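Local coordinates for protein probable M18 family aminopeptidase 1 (Thermotoga maritima, PDB 2GLF) that probably cleaves amino-terminal residues from peptides as a metal-dependent aminopeptidase of the M18 family, with manganese bound in this crystal, at residues Glu3-Trp8 and Gly384-Val389; Ala91-Pro96 and Ile252-Ala257; Asp326-Val331 and Gly350-Lys355; Ala374-Val379 and Ile415-Ala420. All coordinates share one frame; numbering follows the deposited sequence.

Contact 1. Residues Glu3-Trp8 and Gly384-Val389; sequences ERKNVW and GVIWQV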
loop_
_atom_site.group_PDB
_atom_site.type_symbol
_atom_site.label_atom_id
_atom_site.label_comp_id
_atom_site.label_asym_id
_atom_site.label_seq_id
_atom_site.Cartn_x
_atom_site.Cartn_y
_atom_site.Cartn_z
ATOM N N GLU A 3 39.099 19.525 26.709
ATOM C CA GLU A 3 39.313 18.110 26.423
ATOM C C GLU A 3 38.992 17.275 27.664
ATOM O O GLU A 3 39.594 17.477 28.717
ATOM C CB GLU A 3 40.776 17.930 26.005
ATOM C CG GLU A 3 41.310 16.513 25.989
ATOM C CD GLU A 3 42.798 16.478 25.661
ATOM O OE1 GLU A 3 43.164 16.841 24.522
ATOM O OE2 GLU A 3 43.601 16.100 26.542
ATOM N N ARG A 4 38.051 16.340 27.541
ATOM C CA ARG A 4 37.646 15.489 28.669
ATOM C C ARG A 4 38.744 14.587 29.236
ATOM O O ARG A 4 39.685 14.215 28.534
ATOM C CB ARG A 4 36.440 14.626 28.280
ATOM C CG ARG A 4 35.127 15.389 28.207
ATOM C CD ARG A 4 33.953 14.460 27.921
ATOM N NE ARG A 4 34.032 13.858 26.593
ATOM C CZ ARG A 4 33.110 13.049 26.081
ATOM N NH1 ARG A 4 32.029 12.738 26.783
ATOM N NH2 ARG A 4 33.266 12.554 24.862
ATOM N N LYS A 5 38.612 14.237 30.511
ATOM C CA LYS A 5 39.589 13.382 31.176
ATOM C C LYS A 5 38.992 12.022 31.495
ATOM O O LYS A 5 37.778 11.892 31.654
ATOM C CB LYS A 5 40.057 14.007 32.492
ATOM C CG LYS A 5 40.720 15.354 32.375
ATOM C CD LYS A 5 41.237 15.797 33.733
ATOM C CE LYS A 5 41.831 17.190 33.667
ATOM N NZ LYS A 5 42.887 17.275 32.621
ATOM N N ASN A 6 39.853 11.012 31.605
ATOM C CA ASN A 6 39.393 9.675 31.938
ATOM C C ASN A 6 39.652 9.414 33.414
ATOM O O ASN A 6 40.795 9.451 33.877
ATOM C CB ASN A 6 40.101 8.616 31.088
ATOM C CG ASN A 6 39.496 7.229 31.265
ATOM O OD1 ASN A 6 39.664 6.592 32.307
ATOM N ND2 ASN A 6 38.773 6.761 30.248
ATOM N N VAL A 7 38.581 9.147 34.150
ATOM C CA VAL A 7 38.697 8.888 35.572
ATOM C C VAL A 7 39.793 7.882 35.930
ATOM O O VAL A 7 40.521 8.088 36.898
ATOM C CB VAL A 7 37.350 8.420 36.145
ATOM C CG1 VAL A 7 37.503 8.038 37.605
ATOM C CG2 VAL A 7 36.328 9.539 36.001
ATOM N N TRP A 8 39.928 6.809 35.153
ATOM C CA TRP A 8 40.951 5.798 35.441
ATOM C C TRP A 8 42.365 6.372 35.508
ATOM O O TRP A 8 43.241 5.792 36.151
ATOM C CB TRP A 8 40.917 4.660 34.408
ATOM C CG TRP A 8 39.661 3.836 34.461
ATOM C CD1 TRP A 8 38.592 3.921 33.618
ATOM C CD2 TRP A 8 39.319 2.848 35.443
ATOM N NE1 TRP A 8 37.604 3.052 34.012
ATOM C CE2 TRP A 8 38.022 2.379 35.130
ATOM C CE3 TRP A 8 39.979 2.315 36.558
ATOM C CZ2 TRP A 8 37.370 1.400 35.893
ATOM C CZ3 TRP A 8 39.334 1.345 37.314
ATOM C CH2 TRP A 8 38.039 0.897 36.977
ATOM N N GLY A 384 38.432 19.439 41.750
ATOM C CA GLY A 384 39.075 18.538 40.806
ATOM C C GLY A 384 38.257 17.317 40.423
ATOM O O GLY A 384 38.808 16.251 40.155
ATOM N N VAL A 385 36.938 17.469 40.393
ATOM C CA VAL A 385 36.060 16.364 40.035
ATOM C C VAL A 385 35.974 16.215 38.513
ATOM O O VAL A 385 35.760 17.189 37.790
ATOM C CB VAL A 385 34.645 16.591 40.590
ATOM C CG1 VAL A 385 33.826 15.327 40.458
ATOM C CG2 VAL A 385 34.724 17.036 42.028
ATOM N N ILE A 386 36.152 14.992 38.030
ATOM C CA ILE A 386 36.081 14.714 36.601
ATOM C C ILE A 386 34.611 14.647 36.178
ATOM O O ILE A 386 33.847 13.838 36.699
ATOM C CB ILE A 386 36.777 13.360 36.255
ATOM C CG1 ILE A 386 38.301 13.521 36.261
ATOM C CG2 ILE A 386 36.340 12.884 34.889
ATOM C CD1 ILE A 386 38.878 13.908 37.590
ATOM N N TRP A 387 34.210 15.501 35.243
ATOM C CA TRP A 387 32.825 15.496 34.780
ATOM C C TRP A 387 32.724 15.737 33.269
ATOM O O TRP A 387 33.683 16.167 32.621
ATOM C CB TRP A 387 32.007 16.552 35.538
ATOM C CG TRP A 387 32.452 17.960 35.277
ATOM C CD1 TRP A 387 33.594 18.564 35.734
ATOM C CD2 TRP A 387 31.809 18.912 34.424
ATOM N NE1 TRP A 387 33.701 19.832 35.210
ATOM C CE2 TRP A 387 32.621 20.070 34.402
ATOM C CE3 TRP A 387 30.626 18.900 33.671
ATOM C CZ2 TRP A 387 32.287 21.205 33.655
ATOM C CZ3 TRP A 387 30.293 20.029 32.928
ATOM C CH2 TRP A 387 31.122 21.166 32.925
ATOM N N GLN A 388 31.554 15.450 32.713
ATOM C CA GLN A 388 31.315 15.619 31.283
ATOM C C GLN A 388 29.866 16.045 31.068
ATOM O O GLN A 388 29.013 15.764 31.902
ATOM C CB GLN A 388 31.595 14.295 30.552
ATOM C CG GLN A 388 30.761 13.120 31.046
ATOM C CD GLN A 388 31.099 11.810 30.349
ATOM O OE1 GLN A 388 31.361 11.784 29.144
ATOM N NE2 GLN A 388 31.074 10.710 31.100
ATOM N N VAL A 389 29.588 16.733 29.963
ATOM C CA VAL A 389 28.217 17.164 29.683
ATOM C C VAL A 389 27.491 16.007 29.022
ATOM O O VAL A 389 28.103 15.221 28.307
ATOM C CB VAL A 389 28.159 18.405 28.735
ATOM C CG1 VAL A 389 29.522 19.063 28.648
ATOM C CG2 VAL A 389 27.654 18.012 27.360
#
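R4 and Q388 meet across this contact, and Q388 is the side chain to follow. Its CB lies 3.5 Å from CD of R4, so the aliphatic part of the arginine rests against the root of the glutamine. CG is placed between the backbone N and the carbonyl carbon (chi1 58°), and the extended chain then carries the amide out toward the guanidinium. CD follows, with R4 NH1 as its neighbour at 3.8 Å. At the tip, OE1 takes a hydrogen bond from R4 NH1 at 2.6 Å, weak because the N-H is bent to 116°. OE1 sits near the guanidinium plane, at its edge, while the amide plane itself is turned 64° from that plane. NE2 donates to two carbonyls, K346 O and G350 O, which probably settles which way the amide is flipped; R4 NH1 also donates to A344 O. With an alanine in place of this arginine, A344 O and Q388 OE1 would probably both lose their NH1 donor, and Q388 CB its neighbour CD. The second half of the contact is apolar. V7 CG2 touches I386 CG2 at 3.5 Å, and the same methyl of I386 lies 3.7 Å from the carbonyl K5 O. Between K5 and V7, N6 OD1 accepts from W8 N, an Asx turn. The N-terminal segment thus lies over strand 387-389, the outermost of the mixed sheet within this chain and paired with strand 351-354; V7 reaches A434 of helix 433-449, and W387, pointing away, packs on helix 370-382.

Contact 2. Residues Ala91-Pro96 and Ile252-Ala257; sequences AHIDSP and ICAYTA. With MN (manganese (II) ion), chain E.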
loop_
_atom_site.group_PDB
_atom_site.type_symbol
_atom_site.label_atom_id
_atom_site.label_comp_id
_atom_site.label_asym_id
_atom_site.label_seq_id
_atom_site.Cartn_x
_atom_site.Cartn_y
_atom_site.Cartn_z
ATOM N N ALA A 91 17.146 10.898 44.584
ATOM C CA ALA A 91 17.096 9.808 43.619
ATOM C C ALA A 91 15.861 8.939 43.841
ATOM O O ALA A 91 15.100 9.155 44.785
ATOM C CB ALA A 91 18.353 8.964 43.727
ATOM N N HIS A 92 15.652 7.968 42.958
ATOM C CA HIS A 92 14.517 7.064 43.087
ATOM C C HIS A 92 15.016 5.632 43.239
ATOM O O HIS A 92 16.049 5.257 42.683
ATOM C CB HIS A 92 13.559 7.207 41.890
ATOM C CG HIS A 92 14.096 6.695 40.586
ATOM N ND1 HIS A 92 13.906 5.394 40.163
ATOM C CD2 HIS A 92 14.739 7.329 39.575
ATOM C CE1 HIS A 92 14.403 5.253 38.945
ATOM N NE2 HIS A 92 14.914 6.411 38.566
ATOM N N ILE A 93 14.295 4.838 44.018
ATOM C CA ILE A 93 14.707 3.473 44.254
ATOM C C ILE A 93 13.790 2.432 43.629
ATOM O O ILE A 93 13.939 1.239 43.886
ATOM C CB ILE A 93 14.866 3.199 45.768
ATOM C CG1 ILE A 93 13.599 3.599 46.519
ATOM C CG2 ILE A 93 16.052 3.976 46.310
ATOM C CD1 ILE A 93 13.679 3.343 48.003
ATOM N N ASP A 94 12.846 2.871 42.804
ATOM C CA ASP A 94 11.975 1.918 42.128
ATOM C C ASP A 94 12.610 1.652 40.758
ATOM O O ASP A 94 13.281 2.527 40.205
ATOM C CB ASP A 94 10.566 2.485 41.951
ATOM C CG ASP A 94 10.539 3.726 41.089
ATOM O OD1 ASP A 94 9.684 3.796 40.179
ATOM O OD2 ASP A 94 11.372 4.634 41.322
ATOM N N SER A 95 12.416 0.452 40.218
ATOM C CA SER A 95 12.983 0.098 38.918
ATOM C C SER A 95 12.013 -0.712 38.079
ATOM O O SER A 95 11.174 -1.433 38.616
ATOM C CB SER A 95 14.258 -0.724 39.097
ATOM O OG SER A 95 15.313 0.068 39.591
ATOM N N PRO A 96 12.103 -0.597 36.742
ATOM C CA PRO A 96 11.178 -1.382 35.923
ATOM C C PRO A 96 11.187 -2.838 36.403
ATOM O O PRO A 96 12.236 -3.388 36.762
ATOM C CB PRO A 96 11.739 -1.192 34.518
ATOM C CG PRO A 96 12.187 0.247 34.556
ATOM C CD PRO A 96 12.896 0.325 35.904
ATOM N N ILE A 252 22.106 3.251 41.687
ATOM C CA ILE A 252 23.516 3.572 41.572
ATOM C C ILE A 252 23.688 4.998 42.065
ATOM O O ILE A 252 24.737 5.365 42.581
ATOM C CB ILE A 252 24.019 3.481 40.117
ATOM C CG1 ILE A 252 25.552 3.506 40.104
ATOM C CG2 ILE A 252 23.482 4.649 39.301
ATOM C CD1 ILE A 252 26.163 3.165 38.761
ATOM N N CYS A 253 22.652 5.807 41.895
ATOM C CA CYS A 253 22.704 7.178 42.361
ATOM C C CYS A 253 22.282 7.223 43.813
ATOM O O CYS A 253 22.698 8.102 44.563
ATOM C CB CYS A 253 21.792 8.059 41.527
ATOM S SG CYS A 253 22.585 8.556 40.026
ATOM N N ALA A 254 21.456 6.260 44.203
ATOM C CA ALA A 254 20.988 6.174 45.575
ATOM C C ALA A 254 22.153 5.779 46.468
ATOM O O ALA A 254 22.336 6.331 47.551
ATOM C CB ALA A 254 19.881 5.147 45.684
ATOM N N TYR A 255 22.955 4.829 46.003
ATOM C CA TYR A 255 24.090 4.367 46.787
ATOM C C TYR A 255 25.193 5.405 46.893
ATOM O O TYR A 255 25.722 5.637 47.978
ATOM C CB TYR A 255 24.672 3.084 46.201
ATOM C CG TYR A 255 25.720 2.466 47.089
ATOM C CD1 TYR A 255 25.369 1.879 48.304
ATOM C CD2 TYR A 255 27.068 2.489 46.731
ATOM C CE1 TYR A 255 26.331 1.327 49.149
ATOM C CE2 TYR A 255 28.045 1.942 47.570
ATOM C CZ TYR A 255 27.668 1.362 48.777
ATOM O OH TYR A 255 28.625 0.825 49.612
ATOM N N THR A 256 25.549 6.018 45.767
ATOM C CA THR A 256 26.601 7.029 45.761
ATOM C C THR A 256 26.236 8.222 46.639
ATOM O O THR A 256 27.098 8.787 47.303
ATOM C CB THR A 256 26.912 7.535 44.330
ATOM O OG1 THR A 256 25.689 7.827 43.640
ATOM C CG2 THR A 256 27.711 6.495 43.563
ATOM N N ALA A 257 24.961 8.600 46.643
ATOM C CA ALA A 257 24.510 9.719 47.462
ATOM C C ALA A 257 24.495 9.315 48.936
ATOM O O ALA A 257 24.849 10.104 49.807
ATOM C CB ALA A 257 23.126 10.164 47.028
HETATM MN MN MN E . 15.961 6.919 36.419
HETATM O O HOH W 1 17.377 7.119 34.541
#
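A91 and A254 bring the two backbones within 5.7 Å, CA to CA, where the end of strand 87-92 passes the second turn of helix 248-263. Small residues allow this: A91 CB faces the helix, 4.2 Å from C253 CB and 4.1 Å from the backbone N of A254. Two residues on, where the chain has left the strand, I93 CG2 lies 4.1 Å from A254 CB, and the I93 side chain also touches helix 33-45 and F274. H92, between them, leaves the backbone away from the helix, and its NE2 binds manganese at 2.4 Å. This is the plan of the co-catalytic metallopeptidases: a sheet strand ends in a His-X-Asp sequence, and a neighbouring helix brings in the bridging aspartate, here D249 near its start. D249, D326 and a water complete the site; zinc is the predicted natural metal. A chi1 of 70° tucks the imidazole over its own backbone and turns ND1 back to D94, where weak bonds run to D94 O, in the plane of the ring, and to D94 OD2, both 2.9 Å. D94 OD1 is itself held by Y119 OH and E279 N, so D94 probably helps orient the ligand from the second shell. Within the helix, T256 OG1 donates to a lone pair of I252 O.

Contact 3. Residues Asp326-Val331 and Gly350-Lys355; sequences DVCAAV and GVALVK. With MN (manganese (II) ion), chain E.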
loop_
_atom_site.group_PDB
_atom_site.type_symbol
_atom_site.label_atom_id
_atom_site.label_comp_id
_atom_site.label_asym_id
_atom_site.label_seq_id
_atom_site.Cartn_x
_atom_site.Cartn_y
_atom_site.Cartn_z
ATOM N N ASP A 326 20.214 11.032 38.874
ATOM C CA ASP A 326 19.679 9.998 37.996
ATOM C C ASP A 326 20.681 9.737 36.870
ATOM O O ASP A 326 21.528 10.576 36.574
ATOM C CB ASP A 326 18.320 10.420 37.433
ATOM C CG ASP A 326 17.449 9.231 37.054
ATOM O OD1 ASP A 326 16.246 9.427 36.802
ATOM O OD2 ASP A 326 17.963 8.096 37.009
ATOM N N VAL A 327 20.579 8.570 36.247
ATOM C CA VAL A 327 21.494 8.160 35.185
ATOM C C VAL A 327 21.147 8.681 33.798
ATOM O O VAL A 327 19.990 8.964 33.498
ATOM C CB VAL A 327 21.543 6.628 35.083
ATOM C CG1 VAL A 327 21.969 6.017 36.414
ATOM C CG2 VAL A 327 20.172 6.108 34.678
ATOM N N CYS A 328 22.162 8.799 32.954
ATOM C CA CYS A 328 21.962 9.240 31.581
ATOM C C CYS A 328 22.413 8.080 30.699
ATOM O O CYS A 328 22.838 7.039 31.207
ATOM C CB CYS A 328 22.781 10.495 31.275
ATOM S SG CYS A 328 24.549 10.307 31.581
ATOM N N ALA A 329 22.324 8.257 29.384
ATOM C CA ALA A 329 22.698 7.203 28.453
ATOM C C ALA A 329 24.069 7.441 27.855
ATOM O O ALA A 329 24.334 8.503 27.312
ATOM C CB ALA A 329 21.659 7.108 27.350
ATOM N N ALA A 330 24.945 6.452 27.970
ATOM C CA ALA A 330 26.289 6.553 27.413
ATOM C C ALA A 330 26.185 6.132 25.947
ATOM O O ALA A 330 25.177 5.542 25.553
ATOM C CB ALA A 330 27.228 5.632 28.163
ATOM N N VAL A 331 27.192 6.426 25.126
ATOM C CA VAL A 331 27.079 6.027 23.728
ATOM C C VAL A 331 27.307 4.532 23.613
ATOM O O VAL A 331 28.269 3.991 24.160
ATOM C CB VAL A 331 28.083 6.760 22.792
ATOM C CG1 VAL A 331 27.912 8.266 22.908
ATOM C CG2 VAL A 331 29.484 6.361 23.128
ATOM N N GLY A 350 33.873 10.438 33.744
ATOM C CA GLY A 350 33.311 11.282 34.780
ATOM C C GLY A 350 31.812 11.269 34.981
ATOM O O GLY A 350 31.086 10.527 34.323
ATOM N N VAL A 351 31.359 12.101 35.914
ATOM C CA VAL A 351 29.945 12.226 36.223
ATOM C C VAL A 351 29.333 13.031 35.094
ATOM O O VAL A 351 29.977 13.933 34.546
ATOM C CB VAL A 351 29.713 13.006 37.529
ATOM C CG1 VAL A 351 28.337 12.704 38.073
ATOM C CG2 VAL A 351 30.779 12.660 38.535
ATOM N N ALA A 352 28.096 12.707 34.745
ATOM C CA ALA A 352 27.415 13.417 33.679
ATOM C C ALA A 352 26.563 14.523 34.254
ATOM O O ALA A 352 25.809 14.311 35.206
ATOM C CB ALA A 352 26.548 12.466 32.880
ATOM N N LEU A 353 26.706 15.712 33.679
ATOM C CA LEU A 353 25.938 16.877 34.094
ATOM C C LEU A 353 24.916 17.093 32.979
ATOM O O LEU A 353 25.279 17.407 31.843
ATOM C CB LEU A 353 26.869 18.088 34.254
ATOM C CG LEU A 353 26.313 19.434 34.729
ATOM C CD1 LEU A 353 27.435 20.259 35.321
ATOM C CD2 LEU A 353 25.656 20.177 33.572
ATOM N N VAL A 354 23.644 16.885 33.305
ATOM C CA VAL A 354 22.555 17.027 32.341
ATOM C C VAL A 354 21.774 18.302 32.608
ATOM O O VAL A 354 21.056 18.401 33.608
ATOM C CB VAL A 354 21.567 15.845 32.440
ATOM C CG1 VAL A 354 20.675 15.829 31.235
ATOM C CG2 VAL A 354 22.321 14.531 32.579
ATOM N N LYS A 355 21.900 19.276 31.714
ATOM C CA LYS A 355 21.196 20.540 31.884
ATOM C C LYS A 355 19.692 20.420 31.639
ATOM O O LYS A 355 18.903 21.143 32.249
ATOM C CB LYS A 355 21.795 21.605 30.963
ATOM C CG LYS A 355 21.207 22.980 31.171
ATOM C CD LYS A 355 22.100 24.041 30.580
ATOM C CE LYS A 355 21.468 25.417 30.686
ATOM N NZ LYS A 355 20.206 25.499 29.899
HETATM MN MN MN E . 15.961 6.919 36.419
HETATM O O HOH W 1 17.377 7.119 34.541
#
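C328 and A352 face each other from two strands that are not direct neighbours in the sheet. Each CB points toward the other segment, and the thiol makes the touch: a chi1 of 56° swings the sulfur over to A352 CB, SG to CB 3.2 Å, a short distance best read at 2.8 Å resolution simply as a touch. V354, two residues along and on the same side of its strand, lies near the base of the cysteine, its CG2 4.3 Å from C328 CB. C328 thus fits against A352 by its tip and V354 by its root. Two residues before it, D326 turns to different work. Its carboxylate binds manganese through both oxygens, OD2 at 2.4 Å, sharing the ion with H92, D249 and a water. V327 N donates to the same OD2 at 2.8 Å, on the anti side and 30° out of the carboxylate plane, which probably helps fix the ligand's rotation. Strand 414-421 runs between the two segments, paired to C328 through P419 and L421 and to A352 through G418, so the cysteine spans one face of that middle strand. V351 turns to helix 433-449, and V327 reaches I252 of helix 248-263.

Contact 4. Residues Ala374-Val379 and Ile415-Ala420; sequences ARVRKV and IDMGPA
Of 374-379, V376 alone meets 415-420, and its two methyls find different partners, M417 and I415. The close side is CG1, which meets CE of M417, a residue modelled as selenomethionine, at 3.4 Å; the two side chains reach toward each other tip to tip. M417 leaves the strand with CG anti to the backbone N (chi1 -161°) and bends at its last torsion (chi3 -82°), turning the terminal methyl onto the valine. I323, V351, L353 and L446 also touch M417. The looser side is CG2, which stands 4.2 Å from CG2 of I415, little more than the edge of van der Waals contact.

The other sides of the helix carry polar residues. R375 is exposed, and K378, partly exposed, pairs with E382. R377 leads away from the strand but is buried against a neighbouring subunit, where it makes salt bridges to E218 and D219 of that second copy. This stretch of helix therefore turns V376 to the sheet and R377 to the neighbouring subunit. Helix 370-382 connects the parallel neighbours 351-354 and 387-389, a beta-alpha-beta crossover, and lies against one sheet face. Between the two segments the contact consists of methyl groups alone, so nothing directional joins them; their fit probably depends on shape and on the exclusion of water.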
loop_
_atom_site.group_PDB
_atom_site.type_symbol
_atom_site.label_atom_id
_atom_site.label_comp_id
_atom_site.label_asym_id
_atom_site.label_seq_id
_atom_site.Cartn_x
_atom_site.Cartn_y
_atom_site.Cartn_z
ATOM N N ALA A 374 26.608 27.397 36.617
ATOM C CA ALA A 374 27.847 28.110 36.900
ATOM C C ALA A 374 28.334 27.714 38.292
ATOM O O ALA A 374 29.479 27.307 38.472
ATOM C CB ALA A 374 27.608 29.611 36.832
ATOM N N ARG A 375 27.451 27.830 39.276
ATOM C CA ARG A 375 27.790 27.482 40.646
ATOM C C ARG A 375 28.255 26.033 40.772
ATOM O O ARG A 375 29.194 25.735 41.508
ATOM C CB ARG A 375 26.587 27.729 41.554
ATOM C CG ARG A 375 26.218 29.200 41.691
ATOM C CD ARG A 375 24.951 29.366 42.503
ATOM N NE ARG A 375 25.075 28.742 43.816
ATOM C CZ ARG A 375 24.050 28.489 44.624
ATOM N NH1 ARG A 375 22.815 28.808 44.248
ATOM N NH2 ARG A 375 24.259 27.918 45.808
ATOM N N VAL A 376 27.600 25.130 40.052
ATOM C CA VAL A 376 27.965 23.720 40.099
ATOM C C VAL A 376 29.295 23.482 39.389
ATOM O O VAL A 376 30.115 22.686 39.836
ATOM C CB VAL A 376 26.879 22.848 39.433
ATOM C CG1 VAL A 376 27.321 21.386 39.394
ATOM C CG2 VAL A 376 25.574 22.993 40.192
ATOM N N ARG A 377 29.507 24.187 38.285
ATOM C CA ARG A 377 30.732 24.030 37.516
ATOM C C ARG A 377 31.941 24.472 38.324
ATOM O O ARG A 377 33.024 23.904 38.191
ATOM C CB ARG A 377 30.649 24.840 36.218
ATOM C CG ARG A 377 31.276 24.146 35.024
ATOM C CD ARG A 377 32.524 24.844 34.517
ATOM N NE ARG A 377 32.222 26.177 34.022
ATOM C CZ ARG A 377 33.027 26.881 33.230
ATOM N NH1 ARG A 377 34.192 26.374 32.833
ATOM N NH2 ARG A 377 32.674 28.103 32.849
ATOM N N LYS A 378 31.747 25.482 39.171
ATOM C CA LYS A 378 32.824 26.019 40.003
ATOM C C LYS A 378 33.263 24.997 41.047
ATOM O O LYS A 378 34.446 24.653 41.129
ATOM C CB LYS A 378 32.364 27.306 40.692
ATOM C CG LYS A 378 33.489 28.159 41.252
ATOM C CD LYS A 378 32.954 29.496 41.753
ATOM C CE LYS A 378 34.073 30.453 42.153
ATOM N NZ LYS A 378 34.829 29.987 43.352
ATOM N N VAL A 379 32.310 24.512 41.838
ATOM C CA VAL A 379 32.613 23.521 42.863
ATOM C C VAL A 379 33.364 22.329 42.263
ATOM O O VAL A 379 34.443 21.956 42.738
ATOM C CB VAL A 379 31.325 22.993 43.542
ATOM C CG1 VAL A 379 31.673 21.848 44.481
ATOM C CG2 VAL A 379 30.633 24.107 44.312
ATOM N N ILE A 415 19.437 20.499 39.258
ATOM C CA ILE A 415 20.326 20.111 38.159
ATOM C C ILE A 415 20.481 18.591 38.138
ATOM O O ILE A 415 20.842 17.987 39.142
ATOM C CB ILE A 415 21.740 20.741 38.323
ATOM C CG1 ILE A 415 22.645 20.344 37.156
ATOM C CG2 ILE A 415 22.367 20.282 39.629
ATOM C CD1 ILE A 415 22.192 20.880 35.828
ATOM N N ASP A 416 20.199 17.978 36.992
ATOM C CA ASP A 416 20.327 16.530 36.857
ATOM C C ASP A 416 21.807 16.163 36.804
ATOM O O ASP A 416 22.591 16.813 36.112
ATOM C CB ASP A 416 19.632 16.047 35.584
ATOM C CG ASP A 416 18.161 16.410 35.550
ATOM O OD1 ASP A 416 17.814 17.483 35.005
ATOM O OD2 ASP A 416 17.355 15.623 36.082
HETATM N N MSE A 417 22.188 15.117 37.529
HETATM C CA MSE A 417 23.581 14.697 37.561
HETATM C C MSE A 417 23.690 13.230 37.958
HETATM O O MSE A 417 22.979 12.755 38.845
HETATM C CB MSE A 417 24.342 15.572 38.550
HETATM C CG MSE A 417 25.836 15.563 38.371
HETATM SE SE MSE A 417 26.630 17.033 39.334
HETATM C CE MSE A 417 26.335 18.420 38.023
ATOM N N GLY A 418 24.581 12.513 37.287
ATOM C CA GLY A 418 24.761 11.103 37.571
ATOM C C GLY A 418 25.616 10.420 36.521
ATOM O O GLY A 418 26.074 11.067 35.582
ATOM N N PRO A 419 25.855 9.107 36.653
ATOM C CA PRO A 419 26.671 8.370 35.683
ATOM C C PRO A 419 25.907 7.956 34.409
ATOM O O PRO A 419 24.670 7.997 34.368
ATOM C CB PRO A 419 27.159 7.176 36.500
ATOM C CG PRO A 419 25.975 6.873 37.350
ATOM C CD PRO A 419 25.512 8.253 37.805
ATOM N N ALA A 420 26.656 7.565 33.378
ATOM C CA ALA A 420 26.077 7.137 32.108
ATOM C C ALA A 420 25.962 5.618 32.070
ATOM O O ALA A 420 26.881 4.916 32.495
ATOM C CB ALA A 420 26.943 7.622 30.951
#

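In the fold
Contact 2 lies at the heart of the chain, its centre about 3 Å from the chain's own, while contact 1 sits at the rim, about 24 Å out. All four reach the same mixed sheet. Contacts 2 and 3 share one manganese ion and its water, so metal chemistry runs beside their apolar packing. Contact 3 flanks strand 414-421, which contact 4 uses directly. Contact 4 is wholly apolar. Contact 1 adds a weak arginine-glutamine hydrogen bond and meets contact 3 where edge strand 387-389 pairs with 351-354. Contacts 1, 3 and 4 all reach neighbouring subunits, whereas no other chain touches contact 2.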